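Local coordinates for protein KLLA0E08119p (Kluyveromyces lactis, PDB 3VA7) that probably carboxylates urea with bicarbonate and ATP through a biotin carrier, as the urea carboxylase part of a longer urea-degrading enzyme, at residues H727-S732 with Q885-L891; D749-G754 with G988-F993; D833-K837 with N860-R864. All blocks are in the same frame, centred on the assembly; numbering follows the deposited sequence.

In the fold
Contacts 1 and 2 are buried and join the A/B and C/D parts of the carboxyltransferase domain; contact 3 is only partly buried, its centre about 39 Å from that of the chain, against about 27 and 18 Å. The first two share a small sheet, since strands 725-730 and 753-754 are paired, and their centres lie about 10 Å apart beside biotin. Contact 1 mixes one backbone bond with three bridging waters and apolar packing. Contact 2 centres on Leu753, its most covered side chain, and also reaches urea. Contact 3 packs a loop on helix 859-875, which also touches contact 1, by apolar and guanidinium-face contacts and one weak Arg864 bond to a loop carbonyl.

Contact 1 of 3, residues H727-S732 with Q885-L891; sequences HDYVYS and QGVRSVL. With BTI (5-(hexahydro-2-oxo-1H-thieno[3,4-D]imidazol-6-yl)pentanal), chain B.
Val887 N donates to Asp728 O at 2.9 Å with an N-H...O angle of 167°, the one direct backbone bond between the turn of a beta hairpin, formed by strands 880-885 and 889-894, and the end of strand 725-730. Within the turn Gly886 N bonds back to Ser889 O, and Gly886 passes close to the Tyr729 backbone, where a CB would run into Tyr729 CA. The contact thus joins the C/D part of the carboxyltransferase domain to the A/B part.

Leu891 buries more surface against the facing segment than any other residue here. Its CB lies 4.2 Å from Val730 CB. With CG opposite the backbone N (chi1 175°), the branch runs on along the first segment: CD2 meets Tyr731 O at 3.5 Å and Val730 CG1 at 4.2 Å, while CD1 ends near Ser732 OG, itself bonded to Ala843 O. On the other branch of Val730, CG2 rests on Gln885 O.

Tyr731 turns away from the hairpin into the biotin pocket, its OH bonded to Phe756 N. Asp728 likewise sends its carboxylate elsewhere, to Lys1012 and Tyr1044, leaving its carbonyl to the hairpin. Three waters bridge the segments alongside the direct bond. Asp728 O also accepts from a water which in turn takes Arg888 N and meets Ser889 OG. Another water joins His727 O to Arg888 NH1, whereas Arg888 NE is held by Tyr852 O, and the methylene CD of Arg888 packs 3.9 Å from His727 CB. Ser889 chi1 of 76° aims OG at the first segment, where a further water lies 2.6 Å from Ser889 OG and accepts from Val730 N at 3.0 Å.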
loop_
_atom_site.group_PDB
_atom_site.type_symbol
_atom_site.label_atom_id
_atom_site.label_comp_id
_atom_site.label_asym_id
_atom_site.label_seq_id
_atom_site.Cartn_x
_atom_site.Cartn_y
_atom_site.Cartn_z
ATOM N N HIS A 727 23.523 10.515 18.001
ATOM C CA HIS A 727 22.217 11.108 18.233
ATOM C C HIS A 727 21.503 11.199 16.873
ATOM O O HIS A 727 21.961 11.835 15.924
ATOM C CB HIS A 727 22.329 12.456 18.935
ATOM C CG HIS A 727 22.801 12.359 20.355
ATOM N ND1 HIS A 727 21.936 12.215 21.425
ATOM C CD2 HIS A 727 24.052 12.378 20.880
ATOM C CE1 HIS A 727 22.637 12.185 22.542
ATOM N NE2 HIS A 727 23.921 12.265 22.240
ATOM N N ASP A 728 20.394 10.504 16.783
ATOM C CA ASP A 728 19.693 10.309 15.511
ATOM C C ASP A 728 19.534 11.632 14.758
ATOM O O ASP A 728 19.191 12.670 15.376
ATOM C CB ASP A 728 18.357 9.562 15.744
ATOM C CG ASP A 728 18.550 8.222 16.490
ATOM O OD1 ASP A 728 17.920 7.223 16.081
ATOM O OD2 ASP A 728 19.370 8.160 17.464
ATOM N N TYR A 729 19.854 11.575 13.450
ATOM C CA TYR A 729 19.974 12.726 12.539
ATOM C C TYR A 729 19.597 12.133 11.216
ATOM O O TYR A 729 19.582 10.907 11.093
ATOM C CB TYR A 729 21.428 13.308 12.496
ATOM C CG TYR A 729 22.408 12.329 11.901
ATOM C CD1 TYR A 729 23.031 11.397 12.689
ATOM C CD2 TYR A 729 22.648 12.305 10.535
ATOM C CE1 TYR A 729 23.916 10.466 12.149
ATOM C CE2 TYR A 729 23.531 11.410 9.976
ATOM C CZ TYR A 729 24.157 10.459 10.781
ATOM O OH TYR A 729 25.016 9.509 10.219
ATOM N N VAL A 730 19.301 12.967 10.231
ATOM C CA VAL A 730 18.706 12.486 8.973
ATOM C C VAL A 730 19.798 12.251 7.975
ATOM O O VAL A 730 20.780 13.008 7.899
ATOM C CB VAL A 730 17.657 13.404 8.414
ATOM C CG1 VAL A 730 16.987 12.769 7.193
ATOM C CG2 VAL A 730 16.598 13.715 9.516
ATOM N N TYR A 731 19.687 11.158 7.263
ATOM C CA TYR A 731 20.791 10.709 6.463
ATOM C C TYR A 731 20.599 11.245 5.068
ATOM O O TYR A 731 19.486 11.606 4.665
ATOM C CB TYR A 731 20.749 9.195 6.307
ATOM C CG TYR A 731 20.990 8.375 7.514
ATOM C CD1 TYR A 731 21.703 8.860 8.596
ATOM C CD2 TYR A 731 20.551 7.053 7.549
ATOM C CE1 TYR A 731 21.953 8.025 9.746
ATOM C CE2 TYR A 731 20.782 6.229 8.638
ATOM C CZ TYR A 731 21.484 6.690 9.729
ATOM O OH TYR A 731 21.715 5.814 10.791
ATOM N N SER A 732 21.658 11.157 4.292
ATOM C CA SER A 732 21.580 11.523 2.878
ATOM C C SER A 732 21.385 10.315 1.986
ATOM O O SER A 732 22.029 9.288 2.183
ATOM C CB SER A 732 22.893 12.207 2.479
ATOM O OG SER A 732 23.009 13.456 3.143
ATOM N N GLN A 885 14.277 17.609 10.192
ATOM C CA GLN A 885 14.610 17.575 11.646
ATOM C C GLN A 885 15.112 16.235 12.225
ATOM O O GLN A 885 14.430 15.185 12.093
ATOM C CB GLN A 885 13.406 17.971 12.492
ATOM C CG GLN A 885 13.635 19.207 13.157
ATOM C CD GLN A 885 12.829 19.464 14.401
ATOM O OE1 GLN A 885 13.365 19.406 15.515
ATOM N NE2 GLN A 885 11.573 19.880 14.220
ATOM N N GLY A 886 16.274 16.301 12.886
ATOM C CA GLY A 886 16.731 15.225 13.741
ATOM C C GLY A 886 16.841 15.671 15.201
ATOM O O GLY A 886 16.343 16.720 15.581
ATOM N N VAL A 887 17.548 14.909 16.019
ATOM C CA VAL A 887 17.530 15.157 17.441
ATOM C C VAL A 887 18.236 16.454 17.819
ATOM O O VAL A 887 17.733 17.215 18.653
ATOM C CB VAL A 887 18.108 13.963 18.215
ATOM C CG1 VAL A 887 18.516 14.394 19.653
ATOM C CG2 VAL A 887 17.085 12.780 18.166
ATOM N N ARG A 888 19.372 16.718 17.194
ATOM C CA ARG A 888 20.128 17.916 17.509
ATOM C C ARG A 888 20.714 18.531 16.195
ATOM O O ARG A 888 21.710 19.247 16.205
ATOM C CB ARG A 888 21.256 17.530 18.472
ATOM C CG ARG A 888 22.222 16.557 17.854
ATOM C CD ARG A 888 23.324 16.275 18.798
ATOM N NE ARG A 888 24.534 17.058 18.551
ATOM C CZ ARG A 888 25.528 16.689 17.756
ATOM N NH1 ARG A 888 25.479 15.571 17.072
ATOM N NH2 ARG A 888 26.588 17.467 17.648
ATOM N N SER A 889 20.076 18.221 15.075
ATOM C CA SER A 889 20.594 18.550 13.784
ATOM C C SER A 889 19.428 18.759 12.827
ATOM O O SER A 889 18.251 18.502 13.169
ATOM C CB SER A 889 21.462 17.410 13.292
ATOM O OG SER A 889 20.555 16.394 12.865
ATOM N N VAL A 890 19.747 19.234 11.623
ATOM C CA VAL A 890 18.731 19.323 10.577
ATOM C C VAL A 890 19.460 19.173 9.298
ATOM O O VAL A 890 20.590 19.670 9.124
ATOM C CB VAL A 890 17.915 20.698 10.580
ATOM C CG1 VAL A 890 18.889 21.936 10.642
ATOM C CG2 VAL A 890 16.947 20.807 9.362
ATOM N N LEU A 891 18.855 18.463 8.382
ATOM C CA LEU A 891 19.559 18.252 7.148
ATOM C C LEU A 891 18.891 19.137 6.104
ATOM O O LEU A 891 17.670 19.159 5.991
ATOM C CB LEU A 891 19.522 16.775 6.788
ATOM C CG LEU A 891 20.135 16.438 5.453
ATOM C CD1 LEU A 891 21.659 16.468 5.547
ATOM C CD2 LEU A 891 19.595 15.122 4.971
HETATM C C11 BTI B . 19.577 -3.164 4.545
HETATM O O11 BTI B . 19.620 -3.892 5.585
HETATM C C10 BTI B . 19.612 -1.606 4.544
HETATM C C9 BTI B . 19.608 -1.069 5.975
HETATM C C8 BTI B . 19.953 0.405 6.137
HETATM C C7 BTI B . 20.431 0.815 7.544
HETATM C C2 BTI B . 19.550 0.349 8.685
HETATM S S1 BTI B . 17.894 0.959 8.572
HETATM C C6 BTI B . 17.583 0.804 10.296
HETATM C C5 BTI B . 18.908 0.888 11.022
HETATM N N3 BTI B . 18.927 2.258 11.463
HETATM C C3 BTI B . 19.821 2.952 10.808
HETATM O O3 BTI B . 20.078 4.220 11.055
HETATM N N2 BTI B . 20.458 2.225 9.915
HETATM C C4 BTI B . 20.077 0.822 10.030
HETATM O O HOH W 1 23.137 14.088 15.851
HETATM O O HOH W 2 20.551 14.858 15.265
HETATM O O HOH W 3 18.842 15.810 10.968
#

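Contact 2 of 3, residues D749-G754 with G988-F993. With BTI (5-(hexahydro-2-oxo-1H-thieno[3,4-D]imidazol-6-yl)pentanal), chain B; URE (urea), chain C.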
loop_
_atom_site.group_PDB
_atom_site.type_symbol
_atom_site.label_atom_id
_atom_site.label_comp_id
_atom_site.label_asym_id
_atom_site.label_seq_id
_atom_site.Cartn_x
_atom_site.Cartn_y
_atom_site.Cartn_z
ATOM N N ASP A 749 14.944 3.181 -1.637
ATOM C CA ASP A 749 13.899 2.741 -0.669
ATOM C C ASP A 749 14.404 2.802 0.764
ATOM O O ASP A 749 13.916 2.059 1.620
ATOM C CB ASP A 749 13.406 1.349 -0.939
ATOM C CG ASP A 749 12.382 1.308 -2.049
ATOM O OD1 ASP A 749 11.904 2.408 -2.486
ATOM O OD2 ASP A 749 12.084 0.155 -2.494
ATOM N N GLY A 750 15.366 3.680 1.020
ATOM C CA GLY A 750 16.183 3.565 2.228
ATOM C C GLY A 750 15.777 4.430 3.411
ATOM O O GLY A 750 14.874 5.275 3.277
ATOM N N PRO A 751 16.391 4.186 4.580
ATOM C CA PRO A 751 16.024 4.926 5.777
ATOM C C PRO A 751 16.555 6.400 5.759
ATOM O O PRO A 751 17.548 6.730 5.126
ATOM C CB PRO A 751 16.729 4.144 6.892
ATOM C CG PRO A 751 18.025 3.702 6.229
ATOM C CD PRO A 751 17.594 3.360 4.792
ATOM N N SER A 752 15.963 7.199 6.605
ATOM C CA SER A 752 16.045 8.630 6.570
ATOM C C SER A 752 16.584 9.070 7.937
ATOM O O SER A 752 17.803 9.290 8.050
ATOM C CB SER A 752 14.652 9.134 6.196
ATOM O OG SER A 752 14.014 9.766 7.253
ATOM N N LEU A 753 15.764 9.121 8.992
ATOM C CA LEU A 753 16.280 9.494 10.335
ATOM C C LEU A 753 16.877 8.260 11.002
ATOM O O LEU A 753 16.129 7.317 11.282
ATOM C CB LEU A 753 15.107 9.909 11.211
ATOM C CG LEU A 753 15.239 11.046 12.231
ATOM C CD1 LEU A 753 14.103 10.996 13.282
ATOM C CD2 LEU A 753 16.586 11.352 12.843
ATOM N N GLY A 754 18.171 8.254 11.312
ATOM C CA GLY A 754 18.823 7.011 11.714
ATOM C C GLY A 754 19.832 7.281 12.797
ATOM O O GLY A 754 20.143 8.444 13.029
ATOM N N GLY A 988 11.879 13.908 15.998
ATOM C CA GLY A 988 11.968 13.843 14.523
ATOM C C GLY A 988 11.144 12.664 13.955
ATOM O O GLY A 988 10.707 11.801 14.710
ATOM N N LEU A 989 10.898 12.632 12.649
ATOM C CA LEU A 989 10.136 11.536 12.025
ATOM C C LEU A 989 10.965 10.722 11.054
ATOM O O LEU A 989 11.978 11.175 10.521
ATOM C CB LEU A 989 8.913 12.069 11.313
ATOM C CG LEU A 989 7.969 12.996 12.083
ATOM C CD1 LEU A 989 6.807 13.359 11.216
ATOM C CD2 LEU A 989 7.450 12.403 13.371
ATOM N N GLY A 990 10.542 9.491 10.836
ATOM C CA GLY A 990 11.209 8.536 9.919
ATOM C C GLY A 990 12.383 7.823 10.527
ATOM O O GLY A 990 13.375 7.606 9.850
ATOM N N ASP A 991 12.289 7.495 11.821
ATOM C CA ASP A 991 13.262 6.593 12.494
ATOM C C ASP A 991 12.577 5.249 12.849
ATOM O O ASP A 991 12.196 5.027 13.996
ATOM C CB ASP A 991 13.696 7.245 13.773
ATOM C CG ASP A 991 15.108 6.879 14.165
ATOM O OD1 ASP A 991 15.616 5.796 13.740
ATOM O OD2 ASP A 991 15.705 7.691 14.923
ATOM N N VAL A 992 12.351 4.377 11.881
ATOM C CA VAL A 992 12.873 4.504 10.519
ATOM C C VAL A 992 11.640 4.176 9.661
ATOM O O VAL A 992 10.860 3.264 9.997
ATOM C CB VAL A 992 14.073 3.552 10.473
ATOM C CG1 VAL A 992 13.736 2.127 10.121
ATOM C CG2 VAL A 992 15.267 4.112 9.862
ATOM N N PHE A 993 11.371 5.022 8.665
ATOM C CA PHE A 993 10.264 4.861 7.671
ATOM C C PHE A 993 8.943 5.328 8.135
ATOM O O PHE A 993 8.602 5.212 9.292
ATOM C CB PHE A 993 10.105 3.414 7.123
ATOM C CG PHE A 993 11.376 2.870 6.524
ATOM C CD1 PHE A 993 12.203 2.038 7.263
ATOM C CD2 PHE A 993 11.787 3.271 5.224
ATOM C CE1 PHE A 993 13.408 1.589 6.727
ATOM C CE2 PHE A 993 12.979 2.834 4.680
ATOM C CZ PHE A 993 13.800 1.983 5.422
HETATM C C11 BTI B . 19.577 -3.164 4.545
HETATM O O11 BTI B . 19.620 -3.892 5.585
HETATM C C10 BTI B . 19.612 -1.606 4.544
HETATM C C9 BTI B . 19.608 -1.069 5.975
HETATM C C8 BTI B . 19.953 0.405 6.137
HETATM C C7 BTI B . 20.431 0.815 7.544
HETATM C C2 BTI B . 19.550 0.349 8.685
HETATM S S1 BTI B . 17.894 0.959 8.572
HETATM C C6 BTI B . 17.583 0.804 10.296
HETATM C C5 BTI B . 18.908 0.888 11.022
HETATM N N3 BTI B . 18.927 2.258 11.463
HETATM C C3 BTI B . 19.821 2.952 10.808
HETATM O O3 BTI B . 20.078 4.220 11.055
HETATM N N2 BTI B . 20.458 2.225 9.915
HETATM C C4 BTI B . 20.077 0.822 10.030
HETATM C C URE C . 15.890 2.109 14.184
HETATM O O URE C . 14.849 2.735 14.508
HETATM N N1 URE C . 15.909 0.809 14.028
HETATM N N2 URE C . 17.102 2.646 13.974
HETATM O O HOH W 4 13.158 11.884 8.245
#
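Leu753 is the most deeply covered residue here, losing 107 Å² to the facing loop. Its CD1 packs 3.5 Å from Gly988 C and 3.8 Å from Asp991 CB, and its CB lies against Leu989 O. A CB on Gly988 would strike Leu753 CD1, so this approach depends on the glycine. Beside this packing Leu753 N donates to Gly990 O at 3.0 Å, but the bond is bent (136°) and the donor stands 43° out of the carbonyl plane, so it misses the lone-pair directions.

A second dense patch is built on Pro751. Its CB touches Val992 CG2, and Phe993 lies alongside the proline, CZ 3.5 Å from Pro751 N. With CG beside its own backbone N (chi1 -55°), the Phe993 ring lies along residues 749-751, where Asp749 O meets its edge near the ring plane.

Pro751 and Gly754 on one segment and Asp991 and Val992 on the other line the carboxyltransferase active-site cleft, between the A/B and C/D parts of the domain: Pro751 CG lies 3.6 Å from biotin S1, and Gly754 borders the ureido oxygen. A cis peptide links Asp991 to Val992, both in the urea pocket, and Asp991 OD1 comes 3.2 Å from urea O. With an alanine at Asp991 the carboxylate would be gone, which would probably leave urea without this polar neighbour and open a gap beside Leu753 O.

The side at Ser752 is looser, though still buried. Apart from Ser752 OG near Gly990 O, the link there is through a water that donates to Leu989 O at 2.7 Å and also meets Ser752 OG, which is hydrogen-bonded to Trp499 O as well.

Contact 3 of 3, residues D833-K837 with N860-R864; sequences DLSPK and NICYR
One face of the Arg864 guanidinium is covered by the loop: Ser835 CA stands 3.7 Å above the plane of the Arg864 group, displaced toward its rim, and Pro836 CD lies over the same face. Leu834 O approaches obliquely and takes a weak bond from Arg864 NH1, 2.8 Å long but with an N-H...O angle of only 116°. At the far end Arg864 NH2 makes a salt bridge to Glu912. The Asn860 amide is the second flat group. Leu834 CD2 sits over its plane, 3.4 Å from Asn860 ND2 and 3.5 Å from Asn860 CG, while Asn860 OD1 is bonded to Trp921.

Next to the guanidinium, Pro836 slides past Ile861, with Pro836 CG 3.9 Å from Ile861 CG1. Arg864 CG is anti to the backbone N (chi1 173°) and the chain stays extended to NE, which carries its methylenes along the proline; Arg864 CD is 3.8 Å from Pro836 CD. The loop joining strands 824-828 and 838-842 of an antiparallel sheet is thereby packed against helix 859-875 of the C/D part of the carboxyltransferase domain, and Tyr852 of that sheet touches Pro836, Ile861 and Arg864.

Since the stronger polar partners, Glu912 and Trp921, lie beyond the loop, they probably set how the arginine and asparagine are turned, and the loop adds chiefly van der Waals cover and one bent bond.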
loop_
_atom_site.group_PDB
_atom_site.type_symbol
_atom_site.label_atom_id
_atom_site.label_comp_id
_atom_site.label_asym_id
_atom_site.label_seq_id
_atom_site.Cartn_x
_atom_site.Cartn_y
_atom_site.Cartn_z
ATOM N N ASP A 833 24.047 29.747 26.462
ATOM C CA ASP A 833 23.320 28.558 26.839
ATOM C C ASP A 833 22.295 28.106 25.795
ATOM O O ASP A 833 22.156 26.891 25.544
ATOM C CB ASP A 833 22.649 28.757 28.186
ATOM C CG ASP A 833 22.836 27.550 29.085
ATOM O OD1 ASP A 833 24.041 27.202 29.311
ATOM O OD2 ASP A 833 21.802 26.953 29.544
ATOM N N LEU A 834 21.578 29.064 25.200
ATOM C CA LEU A 834 20.599 28.739 24.185
ATOM C C LEU A 834 21.169 28.866 22.781
ATOM O O LEU A 834 20.425 28.634 21.801
ATOM C CB LEU A 834 19.350 29.606 24.291
ATOM C CG LEU A 834 18.597 29.665 25.603
ATOM C CD1 LEU A 834 17.746 30.890 25.595
ATOM C CD2 LEU A 834 17.751 28.430 25.833
ATOM N N SER A 835 22.456 29.221 22.666
ATOM C CA SER A 835 23.066 29.381 21.342
ATOM C C SER A 835 24.404 28.636 21.256
ATOM O O SER A 835 25.492 29.168 21.393
ATOM C CB SER A 835 23.079 30.846 20.872
ATOM O OG SER A 835 24.381 31.370 20.796
ATOM N N PRO A 836 24.274 27.327 21.051
ATOM C CA PRO A 836 25.369 26.369 21.122
ATOM C C PRO A 836 26.235 26.460 19.883
ATOM O O PRO A 836 25.956 27.194 18.956
ATOM C CB PRO A 836 24.644 25.048 21.116
ATOM C CG PRO A 836 23.436 25.365 20.208
ATOM C CD PRO A 836 22.998 26.702 20.624
ATOM N N LYS A 837 27.306 25.705 19.903
ATOM C CA LYS A 837 28.160 25.578 18.782
ATOM C C LYS A 837 27.398 24.905 17.630
ATOM O O LYS A 837 26.429 24.163 17.833
ATOM C CB LYS A 837 29.447 24.869 19.234
ATOM C CG LYS A 837 29.867 23.632 18.516
ATOM C CD LYS A 837 30.685 22.795 19.471
ATOM C CE LYS A 837 31.266 21.600 18.801
ATOM N NZ LYS A 837 32.561 22.062 18.299
ATOM N N ASN A 860 16.332 22.397 24.327
ATOM C CA ASN A 860 16.353 23.731 23.730
ATOM C C ASN A 860 16.775 23.733 22.258
ATOM O O ASN A 860 16.150 24.402 21.400
ATOM C CB ASN A 860 17.215 24.675 24.547
ATOM C CG ASN A 860 16.472 25.222 25.762
ATOM O OD1 ASN A 860 15.278 25.562 25.704
ATOM N ND2 ASN A 860 17.170 25.272 26.878
ATOM N N ILE A 861 17.836 22.982 21.978
ATOM C CA ILE A 861 18.292 22.731 20.637
ATOM C C ILE A 861 17.164 22.225 19.672
ATOM O O ILE A 861 17.161 22.524 18.470
ATOM C CB ILE A 861 19.526 21.819 20.726
ATOM C CG1 ILE A 861 20.731 22.672 21.158
ATOM C CG2 ILE A 861 19.764 21.096 19.460
ATOM C CD1 ILE A 861 22.048 21.860 21.426
ATOM N N CYS A 862 16.182 21.520 20.186
ATOM C CA CYS A 862 15.095 21.072 19.344
ATOM C C CYS A 862 14.258 22.247 18.969
ATOM O O CYS A 862 13.774 22.330 17.844
ATOM C CB CYS A 862 14.181 20.005 20.050
ATOM S SG CYS A 862 15.129 18.587 20.638
ATOM N N TYR A 863 14.022 23.149 19.918
ATOM C CA TYR A 863 13.249 24.322 19.575
ATOM C C TYR A 863 14.045 25.182 18.581
ATOM O O TYR A 863 13.480 25.740 17.620
ATOM C CB TYR A 863 12.815 25.111 20.781
ATOM C CG TYR A 863 11.821 26.150 20.373
ATOM C CD1 TYR A 863 10.631 25.787 19.745
ATOM C CD2 TYR A 863 12.102 27.519 20.544
ATOM C CE1 TYR A 863 9.730 26.754 19.332
ATOM C CE2 TYR A 863 11.190 28.509 20.142
ATOM C CZ TYR A 863 10.023 28.120 19.540
ATOM O OH TYR A 863 9.120 29.098 19.133
ATOM N N ARG A 864 15.357 25.179 18.754
ATOM C CA ARG A 864 16.234 25.979 17.940
ATOM C C ARG A 864 16.202 25.548 16.480
ATOM O O ARG A 864 16.240 26.414 15.557
ATOM C CB ARG A 864 17.663 25.946 18.500
ATOM C CG ARG A 864 18.700 26.622 17.631
ATOM C CD ARG A 864 19.920 26.905 18.452
ATOM N NE ARG A 864 20.682 27.953 17.797
ATOM C CZ ARG A 864 20.712 29.254 18.143
ATOM N NH1 ARG A 864 20.063 29.730 19.215
ATOM N NH2 ARG A 864 21.418 30.093 17.382
#